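Local coordinates for appr-1-p processing domain protein (Thermus aquaticus Y51MC23, PDB 5M31) that belongs to the macro domain family, with a compact alpha/beta fold in which helices flank a mixed sheet, at residues P125-W135 / G151-P159. Sequence-based numbering, arbitrary orientation. Where two conformers were deposited one is given.
Sequences PLGAGNGGLPW and GVEVWVYEP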
loop_
_atom_site.group_PDB
_atom_site.type_symbol
_atom_site.label_atom_id
_atom_site.label_comp_id
_atom_site.label_asym_id
_atom_site.label_seq_id
_atom_site.Cartn_x
_atom_site.Cartn_y
_atom_site.Cartn_z
ATOM N N PRO A 125 5.331 -1.718 6.133
ATOM C CA PRO A 125 6.734 -1.630 5.702
ATOM C C PRO A 125 7.049 -2.370 4.365
ATOM O O PRO A 125 8.164 -2.846 4.174
ATOM C CB PRO A 125 7.503 -2.206 6.889
ATOM C CG PRO A 125 6.510 -2.950 7.724
ATOM C CD PRO A 125 5.156 -2.391 7.421
ATOM N N LEU A 126 6.068 -2.446 3.489
ATOM C CA LEU A 126 6.181 -3.024 2.130
ATOM C C LEU A 126 6.969 -4.322 2.034
ATOM O O LEU A 126 7.867 -4.428 1.220
ATOM C CB LEU A 126 6.704 -1.999 1.142
ATOM C CG LEU A 126 5.941 -0.668 1.224
ATOM C CD1 LEU A 126 6.496 0.338 0.258
ATOM C CD2 LEU A 126 4.459 -0.837 0.939
ATOM N N GLY A 127 6.543 -5.288 2.799
ATOM C CA GLY A 127 7.091 -6.625 2.720
ATOM C C GLY A 127 8.398 -6.790 3.463
ATOM O O GLY A 127 9.077 -7.836 3.322
ATOM N N ALA A 128 8.837 -5.757 4.156
ATOM C CA ALA A 128 10.082 -5.768 4.943
ATOM C C ALA A 128 9.826 -6.316 6.328
ATOM O O ALA A 128 8.737 -6.205 6.856
ATOM C CB ALA A 128 10.649 -4.369 5.056
ATOM N N GLY A 129 10.855 -6.910 6.901
ATOM C CA GLY A 129 10.779 -7.388 8.246
ATOM C C GLY A 129 10.318 -8.822 8.325
ATOM O O GLY A 129 9.774 -9.397 7.374
ATOM N N ASN A 130 10.574 -9.413 9.482
ATOM C CA ASN A 130 10.014 -10.685 9.836
ATOM C C ASN A 130 10.192 -11.721 8.749
ATOM O O ASN A 130 9.233 -12.358 8.346
ATOM C CB ASN A 130 8.541 -10.491 10.181
ATOM C CG ASN A 130 8.347 -9.626 11.416
ATOM O OD1 ASN A 130 7.776 -8.546 11.345
ATOM N ND2 ASN A 130 8.868 -10.092 12.553
ATOM N N GLY A 131 11.438 -11.897 8.281
ATOM C CA GLY A 131 11.756 -12.883 7.261
ATOM C C GLY A 131 11.625 -12.394 5.830
ATOM O O GLY A 131 11.932 -13.122 4.887
ATOM N N GLY A 132 11.179 -11.154 5.657
ATOM C CA GLY A 132 10.985 -10.605 4.335
ATOM C C GLY A 132 12.140 -9.741 3.846
ATOM O O GLY A 132 13.290 -10.086 3.993
ATOM N N LEU A 133 11.817 -8.652 3.142
ATOM C CA LEU A 133 12.837 -7.804 2.590
ATOM C C LEU A 133 13.603 -7.078 3.692
ATOM O O LEU A 133 13.073 -6.876 4.762
ATOM C CB LEU A 133 12.189 -6.778 1.650
ATOM C CG LEU A 133 11.551 -7.350 0.402
ATOM C CD1 LEU A 133 10.769 -6.278 -0.304
ATOM C CD2 LEU A 133 12.630 -7.869 -0.539
ATOM N N PRO A 134 14.827 -6.621 3.405
ATOM C CA PRO A 134 15.607 -5.899 4.416
ATOM C C PRO A 134 15.070 -4.485 4.626
ATOM O O PRO A 134 15.024 -3.670 3.680
ATOM C CB PRO A 134 17.033 -5.890 3.835
ATOM C CG PRO A 134 16.852 -6.111 2.381
ATOM C CD PRO A 134 15.616 -6.905 2.189
ATOM N N TRP A 135 14.649 -4.200 5.852
ATOM C CA TRP A 135 13.981 -2.945 6.149
ATOM C C TRP A 135 14.831 -1.701 5.876
ATOM O O TRP A 135 14.321 -0.758 5.272
ATOM C CB TRP A 135 13.465 -2.962 7.574
ATOM C CG TRP A 135 12.888 -1.698 8.090
ATOM C CD1 TRP A 135 13.254 -1.028 9.216
ATOM C CD2 TRP A 135 11.815 -0.936 7.498
ATOM N NE1 TRP A 135 12.470 0.103 9.378
ATOM C CE2 TRP A 135 11.565 0.168 8.349
ATOM C CE3 TRP A 135 11.032 -1.100 6.354
ATOM C CZ2 TRP A 135 10.571 1.121 8.068
ATOM C CZ3 TRP A 135 10.067 -0.140 6.064
ATOM C CH2 TRP A 135 9.836 0.946 6.935
ATOM N N GLY A 151 3.120 18.570 0.348
ATOM C CA GLY A 151 1.824 18.717 0.990
ATOM C C GLY A 151 1.185 17.426 1.491
ATOM O O GLY A 151 0.037 17.428 1.937
ATOM N N VAL A 152 1.917 16.320 1.414
ATOM C CA VAL A 152 1.352 15.038 1.795
ATOM C C VAL A 152 1.978 14.528 3.066
ATOM O O VAL A 152 3.216 14.465 3.175
ATOM C CB VAL A 152 1.597 13.980 0.694
ATOM C CG1 VAL A 152 0.931 12.676 1.086
ATOM C CG2 VAL A 152 1.050 14.484 -0.638
ATOM N N GLU A 153 1.140 14.214 4.047
ATOM C CA GLU A 153 1.625 13.598 5.313
ATOM C C GLU A 153 1.657 12.098 5.154
ATOM O O GLU A 153 0.638 11.536 4.833
ATOM C CB GLU A 153 0.703 13.973 6.448
ATOM C CG GLU A 153 0.592 15.473 6.594
ATOM C CD GLU A 153 0.112 15.912 7.957
ATOM O OE1 GLU A 153 -0.622 15.129 8.614
ATOM O OE2 GLU A 153 0.483 17.055 8.374
ATOM N N VAL A 154 2.854 11.496 5.222
ATOM C CA VAL A 154 3.064 10.069 4.991
ATOM C C VAL A 154 3.489 9.403 6.294
ATOM O O VAL A 154 4.440 9.850 6.950
ATOM C CB VAL A 154 4.198 9.804 3.993
ATOM C CG1 VAL A 154 4.274 8.331 3.663
ATOM C CG2 VAL A 154 4.016 10.638 2.746
ATOM N N TRP A 155 2.743 8.372 6.659
ATOM C CA TRP A 155 3.021 7.639 7.865
ATOM C C TRP A 155 3.371 6.242 7.507
ATOM O O TRP A 155 2.650 5.582 6.737
ATOM C CB TRP A 155 1.820 7.651 8.757
ATOM C CG TRP A 155 1.419 9.014 9.063
ATOM C CD1 TRP A 155 0.582 9.813 8.314
ATOM C CD2 TRP A 155 1.995 9.851 10.046
ATOM N NE1 TRP A 155 0.526 11.063 8.867
ATOM C CE2 TRP A 155 1.367 11.104 9.949
ATOM C CE3 TRP A 155 2.928 9.641 11.081
ATOM C CZ2 TRP A 155 1.672 12.138 10.816
ATOM C CZ3 TRP A 155 3.170 10.620 11.935
ATOM C CH2 TRP A 155 2.587 11.894 11.774
ATOM N N VAL A 156 4.556 5.812 7.945
ATOM C CA VAL A 156 5.013 4.484 7.639
ATOM C C VAL A 156 5.084 3.719 8.908
ATOM O O VAL A 156 5.698 4.159 9.882
ATOM C CB VAL A 156 6.384 4.442 6.911
ATOM C CG1 VAL A 156 6.698 3.020 6.467
ATOM C CG2 VAL A 156 6.366 5.411 5.715
ATOM N N TYR A 157 4.364 2.606 8.938
ATOM C CA TYR A 157 4.345 1.758 10.093
ATOM C C TYR A 157 5.513 0.773 10.040
ATOM O O TYR A 157 5.702 0.085 9.034
ATOM C CB TYR A 157 2.973 1.082 10.192
ATOM C CG TYR A 157 1.898 2.003 10.696
ATOM C CD1 TYR A 157 1.464 3.124 9.956
ATOM C CD2 TYR A 157 1.411 1.876 12.003
ATOM C CE1 TYR A 157 0.517 3.978 10.449
ATOM C CE2 TYR A 157 0.423 2.700 12.474
ATOM C CZ TYR A 157 0.046 3.800 11.760
ATOM O OH TYR A 157 -0.860 4.670 12.280
ATOM N N GLU A 158 6.298 0.746 11.127
ATOM C CA GLU A 158 7.535 -0.010 11.176
ATOM C C GLU A 158 7.207 -1.490 11.391
ATOM O O GLU A 158 6.172 -1.798 11.950
ATOM C CB GLU A 158 8.414 0.498 12.328
ATOM C CG GLU A 158 9.062 1.860 12.068
ATOM C CD GLU A 158 10.560 1.758 11.766
ATOM O OE1 GLU A 158 11.150 2.785 11.400
ATOM O OE2 GLU A 158 11.152 0.648 11.897
ATOM N N PRO A 159 8.096 -2.403 10.902
ATOM C CA PRO A 159 7.913 -3.877 11.134
ATOM C C PRO A 159 7.753 -4.293 12.610
ATOM O O PRO A 159 8.490 -3.771 13.451
ATOM C CB PRO A 159 9.198 -4.507 10.578
ATOM C CG PRO A 159 9.845 -3.462 9.743
ATOM C CD PRO A 159 9.394 -2.109 10.262
HETATM O O HOH W 1 13.755 2.288 11.500
#
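Trp-135 and Pro-159 illustrate how a proline can pack on the face of an indole. CD of Pro-159 sits over one face of the ring, 3.8 Å from the centroid of the five-membered ring and nearly along its normal, a CH-pi contact. CG of the proline lies over the same part of the indole, near CG and CD2. Having CG of Trp-135 anti to its own backbone N (chi1 173°) lets the indole span both tail and strand: its face lies on Pro-159 in the tail, while the far corner of the benzene ring, CH2, meets CG1 of Val-156 in the strand at 3.8 Å, close to the ring plane.

Further apolar packing comes from Pro-125, whose CB rests 3.9 Å from CD of Pro-159. CD of Pro-125 lies 3.0 Å from the carbonyl O of Tyr-157, a close approach in which the nitrogen of Pro-125, a tertiary amide, has no proton to offer. Beyond it, the bare CA of Gly-129 lets CB of Pro-159 come to 4.0 Å.

In this macro domain, strand 153-157 lies between strands 11-15 and 120-123 in the sheet. The loop 125-135 leaves strand 120-123, makes two type I' turns, from Pro-125 to Ala-128 and from Gly-129 to Gly-132, and enters helix 135-146, with Pro-134 as N-cap. The contact thus ties the tail beyond the last strand to the start of that helix.

Polar contacts gather at the indole nitrogen. NE1 of Trp-135 gives a weak hydrogen bond to OE2 of Glu-158 (2.9 Å, bent to 120°), with ring and carboxylate planes 76° apart. Water 1 donates to OE1 of Glu-158 at 2.7 Å and weakly accepts from NE1, while Lys-139 forms a salt bridge with OE1.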